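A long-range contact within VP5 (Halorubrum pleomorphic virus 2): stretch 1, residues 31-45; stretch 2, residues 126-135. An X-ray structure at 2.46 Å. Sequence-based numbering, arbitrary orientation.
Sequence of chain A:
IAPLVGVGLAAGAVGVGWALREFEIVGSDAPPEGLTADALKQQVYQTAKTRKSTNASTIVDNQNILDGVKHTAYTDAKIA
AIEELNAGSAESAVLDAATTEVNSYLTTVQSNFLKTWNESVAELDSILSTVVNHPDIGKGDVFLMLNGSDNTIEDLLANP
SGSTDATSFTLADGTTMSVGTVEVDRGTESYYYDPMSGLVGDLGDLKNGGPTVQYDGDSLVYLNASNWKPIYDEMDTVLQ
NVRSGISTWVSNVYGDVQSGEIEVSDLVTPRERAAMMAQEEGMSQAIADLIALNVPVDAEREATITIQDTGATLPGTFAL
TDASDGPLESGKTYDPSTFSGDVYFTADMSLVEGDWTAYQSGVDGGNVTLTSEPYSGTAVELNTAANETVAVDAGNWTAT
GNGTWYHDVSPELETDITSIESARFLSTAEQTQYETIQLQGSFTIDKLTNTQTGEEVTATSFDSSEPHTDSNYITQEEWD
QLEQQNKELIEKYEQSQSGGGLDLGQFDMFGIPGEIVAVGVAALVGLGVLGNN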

ATOM      1  N   PRO A  31     -22.452   3.163  -3.236  1.00 23.12           N
ATOM      2  CA  PRO A  31     -23.689   3.003  -2.459  1.00 22.81           C
ATOM      3  C   PRO A  31     -24.908   2.747  -3.337  1.00 27.25           C
ATOM      4  O   PRO A  31     -24.976   3.277  -4.455  1.00 26.66           O
ATOM      5  CB  PRO A  31     -23.824   4.340  -1.722  1.00 24.33           C
ATOM      6  CG  PRO A  31     -22.433   4.852  -1.647  1.00 28.22           C
ATOM      7  CD  PRO A  31     -21.777   4.437  -2.906  1.00 23.78           C
ATOM      8  N   PRO A  32     -25.888   1.974  -2.830  1.00 23.81           N
ATOM      9  CA  PRO A  32     -27.088   1.687  -3.616  1.00 24.23           C
ATOM     10  C   PRO A  32     -28.082   2.841  -3.665  1.00 28.07           C
ATOM     11  O   PRO A  32     -28.012   3.773  -2.872  1.00 27.63           O
ATOM     12  CB  PRO A  32     -27.705   0.503  -2.867  1.00 26.28           C
ATOM     13  CG  PRO A  32     -27.304   0.711  -1.465  1.00 30.11           C
ATOM     14  CD  PRO A  32     -25.921   1.262  -1.529  1.00 24.97           C
ATOM     15  N   GLU A  33     -29.048   2.743  -4.581  1.00 25.31           N
ATOM     16  CA  GLU A  33     -30.152   3.690  -4.672  1.00 25.99           C
ATOM     17  C   GLU A  33     -31.207   3.249  -3.649  1.00 30.30           C
ATOM     18  O   GLU A  33     -31.156   2.111  -3.177  1.00 30.07           O
ATOM     19  CB  GLU A  33     -30.705   3.737  -6.106  1.00 28.56           C
ATOM     20  CG  GLU A  33     -29.798   4.497  -7.064  1.00 39.76           C
ATOM     21  CD  GLU A  33     -30.331   4.788  -8.454  1.00 67.52           C
ATOM     22  OE1 GLU A  33     -31.546   5.061  -8.595  1.00 70.49           O
ATOM     23  OE2 GLU A  33     -29.516   4.773  -9.405  1.00 62.84           O
ATOM     24  N   GLY A  34     -32.119   4.139  -3.286  1.00 27.21           N
ATOM     25  CA  GLY A  34     -33.162   3.821  -2.320  1.00 27.77           C
ATOM     26  C   GLY A  34     -32.769   4.007  -0.871  1.00 31.61           C
ATOM     27  O   GLY A  34     -33.500   3.589   0.034  1.00 32.09           O
ATOM     28  N   LEU A  35     -31.620   4.646  -0.644  1.00 27.48           N
ATOM     29  CA  LEU A  35     -31.111   4.917   0.695  1.00 27.15           C
ATOM     30  C   LEU A  35     -31.702   6.210   1.264  1.00 32.72           C
ATOM     31  O   LEU A  35     -32.196   7.051   0.504  1.00 32.80           O
ATOM     32  CB  LEU A  35     -29.576   5.036   0.658  1.00 26.08           C
ATOM     33  CG  LEU A  35     -28.772   3.813   0.265  1.00 30.96           C
ATOM     34  CD1 LEU A  35     -27.323   4.167   0.115  1.00 30.05           C
ATOM     35  CD2 LEU A  35     -28.919   2.713   1.291  1.00 34.65           C
ATOM     36  N   THR A  36     -31.634   6.384   2.603  1.00 29.76           N
ATOM     37  CA  THR A  36     -32.079   7.630   3.239  1.00 30.62           C
ATOM     38  C   THR A  36     -31.051   8.702   2.877  1.00 35.34           C
ATOM     39  O   THR A  36     -29.921   8.356   2.507  1.00 35.10           O
ATOM     40  CB  THR A  36     -32.289   7.494   4.769  1.00 37.99           C
ATOM     41  OG1 THR A  36     -31.063   7.151   5.414  1.00 37.60           O
ATOM     42  CG2 THR A  36     -33.384   6.499   5.142  1.00 36.70           C
ATOM     43  N   ALA A  37     -31.443   9.984   2.945  1.00 32.64           N
ATOM     44  CA  ALA A  37     -30.567  11.112   2.625  1.00 32.09           C
ATOM     45  C   ALA A  37     -29.219  11.033   3.374  1.00 34.20           C
ATOM     46  O   ALA A  37     -28.179  11.013   2.724  1.00 32.93           O
ATOM     47  CB  ALA A  37     -31.268  12.425   2.935  1.00 33.71           C
ATOM     48  N   ASP A  38     -29.243  10.895   4.716  1.00 30.74           N
ATOM     49  CA  ASP A  38     -28.033  10.822   5.547  1.00 29.58           C
ATOM     50  C   ASP A  38     -27.161   9.592   5.221  1.00 30.51           C
ATOM     51  O   ASP A  38     -25.945   9.741   5.073  1.00 29.31           O
ATOM     52  CB  ASP A  38     -28.389  10.833   7.046  1.00 31.94           C
ATOM     53  CG  ASP A  38     -27.192  11.070   7.950  1.00 44.97           C
ATOM     54  OD1 ASP A  38     -26.647  12.196   7.931  1.00 44.68           O
ATOM     55  OD2 ASP A  38     -26.800  10.128   8.675  1.00 53.64           O
ATOM     56  N   ALA A  39     -27.781   8.397   5.111  1.00 25.89           N
ATOM     57  CA  ALA A  39     -27.117   7.122   4.807  1.00 24.39           C
ATOM     58  C   ALA A  39     -26.345   7.182   3.495  1.00 26.87           C
ATOM     59  O   ALA A  39     -25.231   6.667   3.446  1.00 26.03           O
ATOM     60  CB  ALA A  39     -28.129   5.991   4.756  1.00 25.46           C
ATOM     61  N   LEU A  40     -26.912   7.824   2.443  1.00 22.78           N
ATOM     62  CA  LEU A  40     -26.222   7.954   1.153  1.00 21.59           C
ATOM     63  C   LEU A  40     -24.972   8.815   1.306  1.00 24.67           C
ATOM     64  O   LEU A  40     -23.915   8.428   0.828  1.00 24.86           O
ATOM     65  CB  LEU A  40     -27.137   8.515   0.045  1.00 22.06           C
ATOM     66  CG  LEU A  40     -26.494   8.672  -1.346  1.00 25.68           C
ATOM     67  CD1 LEU A  40     -26.039   7.339  -1.907  1.00 25.28           C
ATOM     68  CD2 LEU A  40     -27.425   9.365  -2.306  1.00 27.47           C
ATOM     69  N   LYS A  41     -25.087   9.945   2.010  1.00 20.66           N
ATOM     70  CA  LYS A  41     -23.988  10.870   2.279  1.00 19.75           C
ATOM     71  C   LYS A  41     -22.864  10.156   3.050  1.00 23.40           C
ATOM     72  O   LYS A  41     -21.682  10.343   2.742  1.00 22.76           O
ATOM     73  CB  LYS A  41     -24.504  12.092   3.055  1.00 22.05           C
ATOM     74  CG  LYS A  41     -25.523  12.924   2.275  1.00 31.14           C
ATOM     75  CD  LYS A  41     -25.732  14.318   2.852  1.00 38.24           C
ATOM     76  CE  LYS A  41     -26.891  14.389   3.813  1.00 46.04           C
ATOM     77  NZ  LYS A  41     -27.024  15.745   4.400  1.00 54.81           N
ATOM     78  N   GLN A  42     -23.259   9.303   4.012  1.00 19.84           N
ATOM     79  CA  GLN A  42     -22.399   8.487   4.857  1.00 19.14           C
ATOM     80  C   GLN A  42     -21.693   7.411   4.030  1.00 24.60           C
ATOM     81  O   GLN A  42     -20.473   7.261   4.133  1.00 24.31           O
ATOM     82  CB  GLN A  42     -23.239   7.851   5.981  1.00 20.47           C
ATOM     83  CG  GLN A  42     -22.494   6.831   6.831  1.00 33.97           C
ATOM     84  CD  GLN A  42     -23.023   6.729   8.235  1.00 54.00           C
ATOM     85  OE1 GLN A  42     -22.334   7.085   9.195  1.00 51.23           O
ATOM     86  NE2 GLN A  42     -24.245   6.229   8.395  1.00 43.20           N
ATOM     87  N   GLN A  43     -22.467   6.657   3.231  1.00 22.29           N
ATOM     88  CA  GLN A  43     -21.972   5.563   2.399  1.00 21.92           C
ATOM     89  C   GLN A  43     -21.112   6.062   1.244  1.00 26.40           C
ATOM     90  O   GLN A  43     -20.186   5.348   0.865  1.00 26.56           O
ATOM     91  CB  GLN A  43     -23.119   4.692   1.892  1.00 23.65           C
ATOM     92  CG  GLN A  43     -23.635   3.744   2.965  1.00 28.01           C
ATOM     93  CD  GLN A  43     -24.541   2.659   2.449  1.00 31.75           C
ATOM     94  OE1 GLN A  43     -24.445   2.197   1.308  1.00 28.49           O
ATOM     95  NE2 GLN A  43     -25.432   2.210   3.301  1.00 17.47           N
ATOM     96  N   VAL A  44     -21.390   7.268   0.694  1.00 22.93           N
ATOM     97  CA  VAL A  44     -20.571   7.890  -0.363  1.00 22.73           C
ATOM     98  C   VAL A  44     -19.195   8.225   0.254  1.00 26.57           C
ATOM     99  O   VAL A  44     -18.161   7.968  -0.365  1.00 26.55           O
ATOM    100  CB  VAL A  44     -21.260   9.138  -1.003  1.00 27.09           C
ATOM    101  CG1 VAL A  44     -20.268  10.004  -1.783  1.00 26.68           C
ATOM    102  CG2 VAL A  44     -22.427   8.730  -1.895  1.00 27.53           C
ATOM    103  N   TYR A  45     -19.202   8.755   1.495  1.00 22.76           N
ATOM    104  CA  TYR A  45     -18.002   9.112   2.247  1.00 21.75           C
ATOM    105  C   TYR A  45     -17.193   7.864   2.559  1.00 25.57           C
ATOM    106  O   TYR A  45     -15.974   7.883   2.396  1.00 25.84           O
ATOM    107  CB  TYR A  45     -18.373   9.876   3.539  1.00 22.52           C
ATOM    108  CG  TYR A  45     -17.182  10.332   4.362  1.00 22.48           C
ATOM    109  CD1 TYR A  45     -16.484  11.492   4.030  1.00 23.93           C
ATOM    110  CD2 TYR A  45     -16.751   9.605   5.467  1.00 22.29           C
ATOM    111  CE1 TYR A  45     -15.391  11.916   4.781  1.00 23.27           C
ATOM    112  CE2 TYR A  45     -15.662  10.022   6.229  1.00 22.46           C
ATOM    113  CZ  TYR A  45     -14.985  11.178   5.881  1.00 29.06           C
ATOM    114  OH  TYR A  45     -13.907  11.587   6.621  1.00 30.78           O
ATOM    115  N   SER A 126     -20.848   5.567 -10.750  1.00 27.61           N
ATOM    116  CA  SER A 126     -22.019   4.959 -10.118  1.00 27.77           C
ATOM    117  C   SER A 126     -22.404   5.706  -8.825  1.00 31.62           C
ATOM    118  O   SER A 126     -23.572   5.656  -8.448  1.00 32.37           O
ATOM    119  CB  SER A 126     -21.818   3.468  -9.867  1.00 31.43           C
ATOM    120  OG  SER A 126     -20.638   3.189  -9.136  1.00 42.98           O
ATOM    121  N   ILE A 127     -21.455   6.437  -8.183  1.00 27.01           N
ATOM    122  CA  ILE A 127     -21.756   7.290  -7.022  1.00 26.39           C
ATOM    123  C   ILE A 127     -22.583   8.473  -7.538  1.00 31.95           C
ATOM    124  O   ILE A 127     -23.690   8.705  -7.047  1.00 32.46           O
ATOM    125  CB  ILE A 127     -20.489   7.765  -6.242  1.00 27.99           C
ATOM    126  CG1 ILE A 127     -19.874   6.634  -5.397  1.00 27.41           C
ATOM    127  CG2 ILE A 127     -20.792   8.995  -5.371  1.00 28.15           C
ATOM    128  CD1 ILE A 127     -18.348   6.776  -5.154  1.00 31.31           C
ATOM    129  N   LEU A 128     -22.057   9.180  -8.570  1.00 28.39           N
ATOM    130  CA  LEU A 128     -22.689  10.341  -9.208  1.00 28.73           C
ATOM    131  C   LEU A 128     -24.065   9.981  -9.801  1.00 33.23           C
ATOM    132  O   LEU A 128     -24.916  10.860  -9.896  1.00 34.32           O
ATOM    133  CB  LEU A 128     -21.780  10.963 -10.289  1.00 28.65           C
ATOM    134  CG  LEU A 128     -20.377  11.430  -9.865  1.00 31.56           C
ATOM    135  CD1 LEU A 128     -19.489  11.638 -11.066  1.00 32.04           C
ATOM    136  CD2 LEU A 128     -20.421  12.687  -9.041  1.00 33.21           C
ATOM    137  N   SER A 129     -24.287   8.699 -10.173  1.00 28.90           N
ATOM    138  CA  SER A 129     -25.577   8.216 -10.671  1.00 29.32           C
ATOM    139  C   SER A 129     -26.557   8.150  -9.505  1.00 31.20           C
ATOM    140  O   SER A 129     -27.624   8.761  -9.568  1.00 32.08           O
ATOM    141  CB  SER A 129     -25.435   6.849 -11.337  1.00 33.65           C
ATOM    142  OG  SER A 129     -24.647   6.908 -12.514  1.00 44.06           O
ATOM    143  N   THR A 130     -26.154   7.466  -8.417  1.00 25.13           N
ATOM    144  CA  THR A 130     -26.915   7.292  -7.176  1.00 24.30           C
ATOM    145  C   THR A 130     -27.230   8.653  -6.519  1.00 27.40           C
ATOM    146  O   THR A 130     -28.313   8.817  -5.954  1.00 28.40           O
ATOM    147  CB  THR A 130     -26.140   6.374  -6.208  1.00 29.22           C
ATOM    148  OG1 THR A 130     -25.760   5.180  -6.881  1.00 25.91           O
ATOM    149  CG2 THR A 130     -26.946   5.991  -5.002  1.00 30.80           C
ATOM    150  N   VAL A 131     -26.297   9.620  -6.602  1.00 22.06           N
ATOM    151  CA  VAL A 131     -26.468  10.955  -6.016  1.00 21.90           C
ATOM    152  C   VAL A 131     -27.529  11.735  -6.828  1.00 27.88           C
ATOM    153  O   VAL A 131     -28.531  12.145  -6.246  1.00 28.33           O
ATOM    154  CB  VAL A 131     -25.117  11.719  -5.866  1.00 24.61           C
ATOM    155  CG1 VAL A 131     -25.338  13.163  -5.451  1.00 24.66           C
ATOM    156  CG2 VAL A 131     -24.199  11.024  -4.859  1.00 22.87           C
ATOM    157  N   VAL A 132     -27.348  11.871  -8.161  1.00 25.51           N
ATOM    158  CA  VAL A 132     -28.297  12.564  -9.049  1.00 27.04           C
ATOM    159  C   VAL A 132     -29.703  11.934  -8.923  1.00 31.92           C
ATOM    160  O   VAL A 132     -30.675  12.670  -8.725  1.00 32.62           O
ATOM    161  CB  VAL A 132     -27.800  12.597 -10.525  1.00 31.63           C
ATOM    162  CG1 VAL A 132     -28.913  12.988 -11.498  1.00 33.13           C
ATOM    163  CG2 VAL A 132     -26.614  13.542 -10.680  1.00 31.10           C
ATOM    164  N   ASN A 133     -29.796  10.584  -8.985  1.00 27.83           N
ATOM    165  CA  ASN A 133     -31.058   9.840  -8.895  1.00 28.23           C
ATOM    166  C   ASN A 133     -31.755  10.005  -7.542  1.00 31.79           C
ATOM    167  O   ASN A 133     -32.988   9.927  -7.507  1.00 32.43           O
ATOM    168  CB  ASN A 133     -30.860   8.359  -9.200  1.00 28.41           C
ATOM    169  CG  ASN A 133     -30.709   8.070 -10.671  1.00 50.58           C
ATOM    170  OD1 ASN A 133     -31.525   8.485 -11.503  1.00 47.58           O
ATOM    171  ND2 ASN A 133     -29.664   7.342 -11.025  1.00 41.14           N
ATOM    172  N   HIS A 134     -30.986  10.244  -6.443  1.00 26.79           N
ATOM    173  CA  HIS A 134     -31.578  10.471  -5.116  1.00 26.17           C
ATOM    174  C   HIS A 134     -32.434  11.741  -5.152  1.00 33.36           C
ATOM    175  O   HIS A 134     -31.970  12.793  -5.614  1.00 33.76           O
ATOM    176  CB  HIS A 134     -30.531  10.553  -3.993  1.00 24.71           C
ATOM    177  CG  HIS A 134     -31.109  10.338  -2.627  1.00 27.34           C
ATOM    178  ND1 HIS A 134     -31.851  11.320  -1.995  1.00 29.49           N
ATOM    179  CD2 HIS A 134     -31.040   9.256  -1.819  1.00 28.22           C
ATOM    180  CE1 HIS A 134     -32.218  10.802  -0.834  1.00 28.43           C
ATOM    181  NE2 HIS A 134     -31.750   9.564  -0.682  1.00 28.09           N
ATOM    182  N   PRO A 135     -33.703  11.632  -4.706  1.00 31.48           N
ATOM    183  CA  PRO A 135     -34.620  12.780  -4.792  1.00 32.92           C
ATOM    184  C   PRO A 135     -34.297  13.960  -3.871  1.00 38.08           C
ATOM    185  O   PRO A 135     -34.679  15.092  -4.188  1.00 38.70           O
ATOM    186  CB  PRO A 135     -35.966  12.166  -4.394  1.00 35.29           C
ATOM    187  CG  PRO A 135     -35.627  10.985  -3.563  1.00 38.18           C
ATOM    188  CD  PRO A 135     -34.389  10.434  -4.177  1.00 32.88           C
TER

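Residues 31-36 form a loop, extended except at Gly-34, that runs into a helix that starts at 37 and continues past 45, with Thr-36 at the N-cap position; residues 126-133 are helical, and His-134 is the first residue to leave helical phi/psi. The two helices are nearly antiparallel (167°), but their axes come no closer than 11.2 Å. The loop lies nearer: the CA atoms of Glu-33 and Thr-130 are 5.5 Å apart, against 7.8 Å for those of Leu-40 and Val-131. Within the loop, Gly-34 adopts phi/psi of 86/11, where a CB would be jammed against the preceding carbonyl oxygen.

A hydrogen bond crosses the contact from His-134 NE2 to Leu-35 O, 2.8 Å with an N-H...O angle of 139°. The acceptor lies near the plane of the imidazole, at its edge, as a ring nitrogen donor requires. With chi1 at -161° (t), the ring reaches back to the start of the first helix, although CA-to-CB points sideways. Its ND1 is hydrogen-bonded elsewhere in the structure, so both ring nitrogens are engaged. Leu-40 CD2 approaches His-134 CD2 obliquely at 3.6 Å.

Between the helices, the buried side chains are mainly aliphatic. Leu-40 (t, p) and Val-44 (t), one helical turn apart, both point toward the second helix. Leu-40 CD1 meets Thr-130 CG2 at 3.5 Å, while Val-44 CG1 meets Ile-127 CG2 at 3.8 Å and Val-44 CG2 meets Val-131 CG2 at 4.1 Å. Pro-31 CD extends this packing to Ile-127 CG1, at 3.8 Å.

Thr-130 suits its buried site: OG1 donates to Ser-126 O (2.7 Å) within its own helix and also lies 3.2 Å from Pro-31 O, while CG2 packs against Leu-40 and, at 3.8 Å, Glu-33 CG. At the exposed margin, Glu-33 OE2 lies 3.0 Å from Asn-133 ND2. Altogether the contact buries 553 Å², summed over both sides.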